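Local coordinates for protein putative methyltransferase (Porphyromonas gingivalis, PDB 3LL7) that is of unknown detailed function but probably transfers methyl groups from S-adenosylmethionine to a substrate not yet identified, at residues V97-G103 and G118-E122; A128-R132 and N146-G150; L319-L325 and M392-A397. All coordinates share one frame; numbering follows the deposited sequence. Where two conformers were deposited one is given.

Contact 1: V97-G103 and G118-E122; sequences VVDLTGG and GIYIE
Tyr-120 runs along the turn that follows strand 97-99 and reaches Gly-103 with its hydroxyl. With CG anti to the backbone N (chi1 156°), the ring passes close to Gly-102, whose CA lies 3.7 Å from Tyr-120 CE1, and OH donates to Gly-103 O at 2.6 Å. That oxygen lies at the ring edge in the ring plane, and the bond meets one of its lone pairs. Thr-127, Ala-131 and Ile-135 of helix 125-138 pack on the tyrosine.

Behind the turn, strands 97-99 and 118-122 run parallel, 7° apart. Ile-119 is gripped at both backbone polar atoms: its N donates to Val-97 O, and its O accepts from Asp-99 N at 2.8 Å. Ile-121 N bonds Asp-99 O. On the sheet face away from Tyr-120, Val-98 and Ile-119 lie side by side, Val-98 CG2 4.1 Å from Ile-119 CB, while Val-98 CG1 touches Ile-121 CD1; Phe-162 and Ile-159 of helix 156-162 pack against this apolar group.

Asp-99 points to the same face as Tyr-120. In one of the two conformers modelled for Thr-101 and Gly-102, Asp-99 OD1 accepts from both their backbone nitrogens, from one face of the carboxylate: an Asx turn through Thr-101 N, extended to an Asx motif by Gly-102 N. Glu-122, bent at chi2 (63°), brings OE1 to 2.8 Å from Gly-103 N, and its OE2 accepts from Asn-124 N. A glycine-rich turn after one parallel strand, with an acidic residue ending the next, is characteristic of the Rossmann-like class I methyltransferase fold, where it borders the S-adenosylmethionine pocket.

Contact 2: A128-R132 and N146-G150; sequences AVAAR and NILTG
Arg-132 and Ile-147 join helix 125-138 to strand 144-149 within the beta-alpha-beta unit that starts at strand 117-122, a repeating element of the Rossmann-like fold. The helix runs back over the sheet, nearly antiparallel to strand 146-149 (168°). Followed outward, Arg-132 first rests CB on Ile-147 CG2 at 3.9 Å, the two side chains sliding past each other in opposite directions. The bend at chi3 (-79°) turns the guanidinium edge toward the strand. NE then donates to Ile-147 O over a longish 3.3 Å, and NH2 reaches the same oxygen at 2.9 Å. This two-nitrogen, side-on grip lies close to the guanidinium plane, but both donors stand above the carbonyl plane, on one face of it. NH2 also donates to Thr-149 OG1, in plane and almost straight (175°), fixing the rotation of the flat group, while Ala-128 O sits 3.9 Å above its plane, offset toward the rim.

Closer to the helix backbone, Ile-147 presses CG2 and CD1 on Arg-132 CA, and its side chain also touches Tyr-120 of the neighbouring strand 117-122. Ala-128 points at the strand and brings CB to 3.2 Å from Thr-149 OG1. At the far corner of the guanidinium, NH1 donates to a water 3.0 Å away, which lies 2.6 Å from Thr-149 OG1.

Contact 3: L319-L325 and M392-A397; sequences LHPNSHL and MGTTMA. With FMT (formic acid), chain J.
The weakly bonded strand 323-325 and strand 392-395 cross at 124° with their axes 7.4 Å apart, and a type I turn from His-320 to Ser-323 links the residues that face 395-397 to the first of these strands.

Ser-323 makes the central polar link. Its CB points at the second segment, and chi1 of -53° sends OG to Thr-395 O, where it donates at 2.7 Å in the carbonyl plane, onto a lone pair. Asn-369 ND2 is a second partner of this hydroxyl.

On one side of the serine the contact is apolar. Leu-325 and selenomethionine Met-392 reach toward each other tip to tip, Leu-325 CD1 being 3.7 Å from Met-392 CG. Leu-319 crosses Thr-394 at about a right angle, its CD2 3.6 Å from Thr-394 CG2, and the same methyl lies 3.8 Å from SE of selenomethionine Met-396. Thr-394 OG1 lies against Ser-323 CB and Leu-325 CD1 and is hydrogen-bonded to Arg-368 O of strand 364-368.

On the other side stands His-320; an anti CG (chi1 -175°) carries the ring edge to Met-396, CD2 lying 3.4 Å from Met-396 O, near the ring plane. Inside the turn, ND1 accepts from Asn-322 N at 2.9 Å, also near the ring plane. A formic acid molecule, probably from the crystallisation liquor, sits beside His-320 and Thr-395: Asn-322 ND2 donates to its O2, and Asn-369 ND2 binds it too.

The contact thus ties the ferredoxin-like family region to the THUMP-like one, through a seven-stranded sheet in which three strands lie between 323-328 and 389-395. Because ND1 serves as an acceptor, a neutral His-320 would probably carry its proton on NE2.

Overall arrangement
Contacts 1 and 2 are successive parts of one Rossmann-like core: strand 117-122, the partner strand of contact 1, is also the sheet neighbour of strand 144-149, and the centres of contacts 1 and 2 lie about 9 Å apart. Glu-122 O probably accepts from Gly-150 N (2.8 Å), and Tyr-120 O probably accepts from Leu-148 N. Ethanediol and formic acid molecules near Gly-103, though probably from the crystallisation liquor, are consistent with a pocket at contact 1. Contact 3 belongs to a separate sheet across the chain's centre, with its own formic acid; its centre is about 45 Å from that of contact 1 and about 51 Å from that of contact 2.

Contact 1: V97-G103 and G118-E122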
loop_
_atom_site.group_PDB
_atom_site.type_symbol
_atom_site.label_atom_id
_atom_site.label_comp_id
_atom_site.label_asym_id
_atom_site.label_seq_id
_atom_site.Cartn_x
_atom_site.Cartn_y
_atom_site.Cartn_z
ATOM N N VAL A 97 -8.794 9.207 18.530
ATOM C CA VAL A 97 -8.390 7.933 17.922
ATOM C C VAL A 97 -7.636 7.001 18.887
ATOM O O VAL A 97 -6.939 7.448 19.777
ATOM C CB VAL A 97 -7.524 8.146 16.628
ATOM C CG1 VAL A 97 -8.354 8.828 15.519
ATOM C CG2 VAL A 97 -6.274 8.948 16.946
ATOM N N VAL A 98 -7.800 5.701 18.700
ATOM C CA VAL A 98 -6.972 4.714 19.378
ATOM C C VAL A 98 -6.298 3.886 18.283
ATOM O O VAL A 98 -6.973 3.418 17.377
ATOM C CB VAL A 98 -7.812 3.786 20.305
ATOM C CG1 VAL A 98 -6.953 2.667 20.924
ATOM C CG2 VAL A 98 -8.465 4.592 21.420
ATOM N N ASP A 99 -4.978 3.728 18.371
ATOM C CA ASP A 99 -4.228 2.811 17.514
ATOM C C ASP A 99 -3.795 1.597 18.344
ATOM O O ASP A 99 -2.939 1.723 19.225
ATOM C CB ASP A 99 -3.009 3.553 16.962
ATOM C CG ASP A 99 -2.169 2.715 16.019
ATOM O OD1 ASP A 99 -2.275 1.472 15.980
ATOM O OD2 ASP A 99 -1.379 3.343 15.284
ATOM N N LEU A 100 -4.383 0.439 18.046
ATOM C CA LEU A 100 -4.255 -0.775 18.856
ATOM C C LEU A 100 -2.959 -1.524 18.654
ATOM O O LEU A 100 -2.577 -2.354 19.510
ATOM C CB LEU A 100 -5.393 -1.745 18.553
ATOM C CG LEU A 100 -6.837 -1.319 18.833
ATOM C CD1 LEU A 100 -7.748 -2.489 18.475
ATOM C CD2 LEU A 100 -7.085 -0.873 20.282
ATOM N N THR A 101 -2.321 -1.318 17.510
ATOM C CA THR A 101 -1.247 -2.203 17.098
ATOM C C THR A 101 0.094 -1.482 17.056
ATOM O O THR A 101 1.143 -2.116 16.906
ATOM C CB THR A 101 -1.567 -2.877 15.744
ATOM O OG1 THR A 101 -2.210 -1.934 14.871
ATOM C CG2 THR A 101 -2.498 -4.076 15.961
ATOM N N GLY A 102 0.039 -0.157 17.164
ATOM C CA GLY A 102 1.211 0.688 17.274
ATOM C C GLY A 102 2.244 0.558 16.172
ATOM O O GLY A 102 1.935 0.705 15.002
ATOM N N GLY A 103 3.476 0.310 16.592
ATOM C CA GLY A 103 4.658 0.140 15.733
ATOM C C GLY A 103 5.549 1.387 15.723
ATOM O O GLY A 103 5.695 2.062 16.740
ATOM N N GLY A 118 -5.299 11.165 20.978
ATOM C CA GLY A 118 -5.046 9.783 20.589
ATOM C C GLY A 118 -4.411 8.928 21.664
ATOM O O GLY A 118 -3.689 9.428 22.544
ATOM N N ILE A 119 -4.716 7.642 21.615
ATOM C CA ILE A 119 -4.023 6.639 22.422
ATOM C C ILE A 119 -3.321 5.683 21.468
ATOM O O ILE A 119 -3.935 5.135 20.556
ATOM C CB ILE A 119 -5.020 5.842 23.336
ATOM C CG1 ILE A 119 -5.763 6.799 24.279
ATOM C CG2 ILE A 119 -4.281 4.730 24.107
ATOM C CD1 ILE A 119 -6.817 6.126 25.211
ATOM N N TYR A 120 -2.024 5.498 21.687
ATOM C CA TYR A 120 -1.207 4.610 20.896
ATOM C C TYR A 120 -0.896 3.466 21.841
ATOM O O TYR A 120 -0.566 3.709 23.013
ATOM C CB TYR A 120 0.071 5.365 20.512
ATOM C CG TYR A 120 1.288 4.521 20.177
ATOM C CD1 TYR A 120 1.755 4.447 18.876
ATOM C CD2 TYR A 120 2.015 3.857 21.177
ATOM C CE1 TYR A 120 2.903 3.696 18.546
ATOM C CE2 TYR A 120 3.162 3.104 20.862
ATOM C CZ TYR A 120 3.590 3.033 19.525
ATOM O OH TYR A 120 4.722 2.319 19.187
ATOM N N ILE A 121 -1.017 2.239 21.361
ATOM C CA ILE A 121 -0.758 1.042 22.167
ATOM C C ILE A 121 0.154 0.113 21.386
ATOM O O ILE A 121 -0.118 -0.194 20.217
ATOM C CB ILE A 121 -2.091 0.277 22.523
ATOM C CG1 ILE A 121 -3.076 1.230 23.221
ATOM C CG2 ILE A 121 -1.762 -0.949 23.389
ATOM C CD1 ILE A 121 -4.451 0.634 23.622
ATOM N N GLU A 122 1.250 -0.325 21.997
ATOM C CA GLU A 122 2.202 -1.204 21.322
ATOM C C GLU A 122 2.686 -2.288 22.267
ATOM O O GLU A 122 3.167 -1.985 23.369
ATOM C CB GLU A 122 3.390 -0.373 20.811
ATOM C CG GLU A 122 4.670 -1.152 20.499
ATOM C CD GLU A 122 4.484 -2.178 19.364
ATOM O OE1 GLU A 122 3.806 -1.890 18.348
ATOM O OE2 GLU A 122 4.995 -3.302 19.503
#

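Contact 2: A128-R132 and N146-G150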
loop_
_atom_site.group_PDB
_atom_site.type_symbol
_atom_site.label_atom_id
_atom_site.label_comp_id
_atom_site.label_asym_id
_atom_site.label_seq_id
_atom_site.Cartn_x
_atom_site.Cartn_y
_atom_site.Cartn_z
ATOM N N ALA A 128 7.782 0.560 21.847
ATOM C CA ALA A 128 7.007 1.572 22.555
ATOM C C ALA A 128 7.889 2.694 23.140
ATOM O O ALA A 128 7.514 3.867 23.112
ATOM C CB ALA A 128 6.165 0.895 23.681
ATOM N N VAL A 129 9.052 2.329 23.688
ATOM C CA VAL A 129 9.985 3.302 24.259
ATOM C C VAL A 129 10.381 4.317 23.170
ATOM O O VAL A 129 10.402 5.526 23.430
ATOM C CB VAL A 129 11.256 2.635 24.871
ATOM C CG1 VAL A 129 12.283 3.710 25.272
ATOM C CG2 VAL A 129 10.860 1.839 26.174
ATOM N N ALA A 130 10.651 3.818 21.970
ATOM C CA ALA A 130 11.080 4.713 20.887
ATOM C C ALA A 130 9.925 5.662 20.488
ATOM O O ALA A 130 10.131 6.867 20.242
ATOM C CB ALA A 130 11.559 3.905 19.693
ATOM N N ALA A 131 8.717 5.106 20.423
ATOM C CA ALA A 131 7.532 5.867 20.047
ATOM C C ALA A 131 7.214 6.924 21.072
ATOM O O ALA A 131 6.814 8.038 20.743
ATOM C CB ALA A 131 6.335 4.935 19.828
ATOM N N ARG A 132 7.417 6.575 22.336
ATOM C CA ARG A 132 7.223 7.490 23.423
ATOM C C ARG A 132 8.165 8.701 23.256
ATOM O O ARG A 132 7.799 9.824 23.590
ATOM C CB ARG A 132 7.426 6.737 24.765
ATOM C CG ARG A 132 6.819 7.388 25.973
ATOM C CD ARG A 132 6.815 6.460 27.191
ATOM N NE ARG A 132 5.721 5.498 27.105
ATOM C CZ ARG A 132 5.909 4.187 26.972
ATOM N NH1 ARG A 132 7.148 3.677 26.966
ATOM N NH2 ARG A 132 4.865 3.387 26.867
ATOM N N ASN A 146 -1.439 9.619 24.469
ATOM C CA ASN A 146 -1.085 8.709 25.548
ATOM C C ASN A 146 -0.416 7.521 24.860
ATOM O O ASN A 146 -1.007 6.884 23.979
ATOM C CB ASN A 146 -2.349 8.292 26.305
ATOM C CG ASN A 146 -2.058 7.510 27.588
ATOM O OD1 ASN A 146 -0.914 7.256 27.935
ATOM N ND2 ASN A 146 -3.128 7.125 28.294
ATOM N N ILE A 147 0.828 7.248 25.234
ATOM C CA ILE A 147 1.622 6.250 24.545
ATOM C C ILE A 147 1.818 5.062 25.513
ATOM O O ILE A 147 2.541 5.159 26.502
ATOM C CB ILE A 147 2.942 6.885 24.092
ATOM C CG1 ILE A 147 2.652 8.071 23.143
ATOM C CG2 ILE A 147 3.831 5.863 23.409
ATOM C CD1 ILE A 147 3.758 9.124 23.112
ATOM N N LEU A 148 1.130 3.957 25.238
ATOM C CA LEU A 148 1.065 2.848 26.182
ATOM C C LEU A 148 1.796 1.598 25.714
ATOM O O LEU A 148 1.768 1.252 24.543
ATOM C CB LEU A 148 -0.402 2.481 26.455
ATOM C CG LEU A 148 -1.344 3.502 27.087
ATOM C CD1 LEU A 148 -2.756 2.952 27.020
ATOM C CD2 LEU A 148 -0.939 3.874 28.545
ATOM N N THR A 149 2.440 0.909 26.653
ATOM C CA THR A 149 3.093 -0.353 26.358
ATOM C C THR A 149 2.180 -1.500 26.765
ATOM O O THR A 149 1.606 -1.479 27.858
ATOM C CB THR A 149 4.409 -0.480 27.136
ATOM O OG1 THR A 149 5.295 0.568 26.719
ATOM C CG2 THR A 149 5.087 -1.885 26.931
ATOM N N GLY A 150 2.074 -2.506 25.892
ATOM C CA GLY A 150 1.407 -3.768 26.243
ATOM C C GLY A 150 0.374 -4.189 25.223
ATOM O O GLY A 150 0.219 -3.553 24.194
HETATM O O HOH W 1 7.825 0.774 27.461
#

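Contact 3: L319-L325 and M392-A397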
loop_
_atom_site.group_PDB
_atom_site.type_symbol
_atom_site.label_atom_id
_atom_site.label_comp_id
_atom_site.label_asym_id
_atom_site.label_seq_id
_atom_site.Cartn_x
_atom_site.Cartn_y
_atom_site.Cartn_z
ATOM N N LEU A 319 -10.342 -7.275 -24.243
ATOM C CA LEU A 319 -9.827 -8.252 -25.204
ATOM C C LEU A 319 -10.346 -9.680 -24.986
ATOM O O LEU A 319 -10.660 -10.372 -25.939
ATOM C CB LEU A 319 -8.295 -8.224 -25.193
ATOM C CG LEU A 319 -7.676 -7.176 -26.128
ATOM C CD1 LEU A 319 -8.272 -5.796 -26.103
ATOM C CD2 LEU A 319 -6.104 -7.117 -25.955
ATOM N N HIS A 320 -10.435 -10.101 -23.725
ATOM C CA HIS A 320 -10.737 -11.481 -23.370
ATOM C C HIS A 320 -11.025 -11.447 -21.865
ATOM O O HIS A 320 -10.501 -10.573 -21.164
ATOM C CB HIS A 320 -9.493 -12.360 -23.649
ATOM C CG HIS A 320 -9.687 -13.839 -23.432
ATOM N ND1 HIS A 320 -9.653 -14.424 -22.183
ATOM C CD2 HIS A 320 -9.860 -14.853 -24.315
ATOM C CE1 HIS A 320 -9.822 -15.730 -22.303
ATOM N NE2 HIS A 320 -9.950 -16.017 -23.592
ATOM N N PRO A 321 -11.851 -12.376 -21.356
ATOM C CA PRO A 321 -12.109 -12.375 -19.892
ATOM C C PRO A 321 -10.855 -12.471 -19.051
ATOM O O PRO A 321 -10.815 -11.918 -17.940
ATOM C CB PRO A 321 -12.949 -13.643 -19.666
ATOM C CG PRO A 321 -13.651 -13.885 -21.009
ATOM C CD PRO A 321 -12.660 -13.381 -22.075
ATOM N N ASN A 322 -9.845 -13.200 -19.551
ATOM C CA ASN A 322 -8.552 -13.294 -18.825
ATOM C C ASN A 322 -7.434 -12.319 -19.314
ATOM O O ASN A 322 -6.339 -12.303 -18.718
ATOM C CB ASN A 322 -8.050 -14.724 -18.845
ATOM C CG ASN A 322 -9.041 -15.696 -18.140
ATOM O OD1 ASN A 322 -9.674 -15.328 -17.156
ATOM N ND2 ASN A 322 -9.171 -16.891 -18.651
ATOM N N SER A 323 -7.694 -11.534 -20.365
ATOM C CA SER A 323 -6.753 -10.484 -20.785
ATOM C C SER A 323 -7.217 -9.138 -20.225
ATOM O O SER A 323 -8.197 -8.548 -20.699
ATOM C CB SER A 323 -6.649 -10.381 -22.328
ATOM O OG SER A 323 -6.354 -11.636 -22.895
ATOM N N HIS A 324 -6.514 -8.642 -19.214
ATOM C CA HIS A 324 -6.980 -7.441 -18.563
ATOM C C HIS A 324 -6.392 -6.224 -19.265
ATOM O O HIS A 324 -5.509 -5.536 -18.742
ATOM C CB HIS A 324 -6.705 -7.511 -17.067
ATOM C CG HIS A 324 -7.295 -8.736 -16.418
ATOM N ND1 HIS A 324 -8.514 -9.256 -16.805
ATOM C CD2 HIS A 324 -6.847 -9.537 -15.418
ATOM C CE1 HIS A 324 -8.793 -10.312 -16.064
ATOM N NE2 HIS A 324 -7.798 -10.499 -15.210
ATOM N N LEU A 325 -6.867 -6.042 -20.498
ATOM C CA LEU A 325 -6.568 -4.916 -21.355
ATOM C C LEU A 325 -7.830 -4.547 -22.100
ATOM O O LEU A 325 -8.691 -5.397 -22.369
ATOM C CB LEU A 325 -5.534 -5.309 -22.453
ATOM C CG LEU A 325 -4.127 -5.613 -21.978
ATOM C CD1 LEU A 325 -3.367 -6.136 -23.257
ATOM C CD2 LEU A 325 -3.465 -4.317 -21.443
HETATM N N MSE A 392 3.536 -5.784 -26.208
HETATM C CA MSE A 392 2.565 -6.346 -25.262
HETATM C C MSE A 392 2.092 -7.711 -25.758
HETATM O O MSE A 392 1.495 -7.834 -26.839
HETATM C CB MSE A 392 1.347 -5.391 -25.100
HETATM C CG MSE A 392 0.155 -6.026 -24.337
HETATM SE SE MSE A 392 0.475 -6.092 -22.437
HETATM C CE MSE A 392 0.435 -4.215 -22.038
ATOM N N GLY A 393 2.320 -8.752 -24.982
ATOM C CA GLY A 393 1.791 -10.076 -25.382
ATOM C C GLY A 393 0.427 -10.249 -24.733
ATOM O O GLY A 393 0.293 -10.029 -23.545
ATOM N N THR A 394 -0.567 -10.666 -25.506
ATOM C CA THR A 394 -1.921 -10.807 -24.984
ATOM C C THR A 394 -2.714 -11.763 -25.863
ATOM O O THR A 394 -2.153 -12.330 -26.817
ATOM C CB THR A 394 -2.596 -9.411 -24.812
ATOM O OG1 THR A 394 -3.811 -9.528 -24.033
ATOM C CG2 THR A 394 -2.882 -8.759 -26.152
ATOM N N THR A 395 -3.994 -11.931 -25.514
ATOM C CA THR A 395 -4.895 -12.873 -26.172
ATOM C C THR A 395 -6.191 -12.160 -26.486
ATOM O O THR A 395 -6.787 -11.496 -25.597
ATOM C CB THR A 395 -5.186 -14.064 -25.257
ATOM O OG1 THR A 395 -3.948 -14.656 -24.847
ATOM C CG2 THR A 395 -6.049 -15.129 -25.991
HETATM N N MSE A 396 -6.640 -12.299 -27.746
HETATM C CA MSE A 396 -7.883 -11.686 -28.206
HETATM C C MSE A 396 -9.066 -12.610 -27.840
HETATM O O MSE A 396 -8.854 -13.727 -27.373
HETATM C CB MSE A 396 -7.842 -11.448 -29.741
HETATM C CG MSE A 396 -6.603 -10.678 -30.212
HETATM SE SE MSE A 396 -6.407 -8.969 -29.313
HETATM C CE MSE A 396 -7.922 -8.034 -30.041
ATOM N N ALA A 397 -10.296 -12.147 -28.086
ATOM C CA ALA A 397 -11.483 -12.808 -27.557
ATOM C C ALA A 397 -11.649 -14.229 -28.084
ATOM O O ALA A 397 -12.226 -15.073 -27.398
ATOM C CB ALA A 397 -12.724 -11.985 -27.883
HETATM C C FMT J . -7.165 -18.018 -21.984
HETATM O O1 FMT J . -6.574 -17.441 -22.901
HETATM O O2 FMT J . -7.130 -17.665 -20.802
#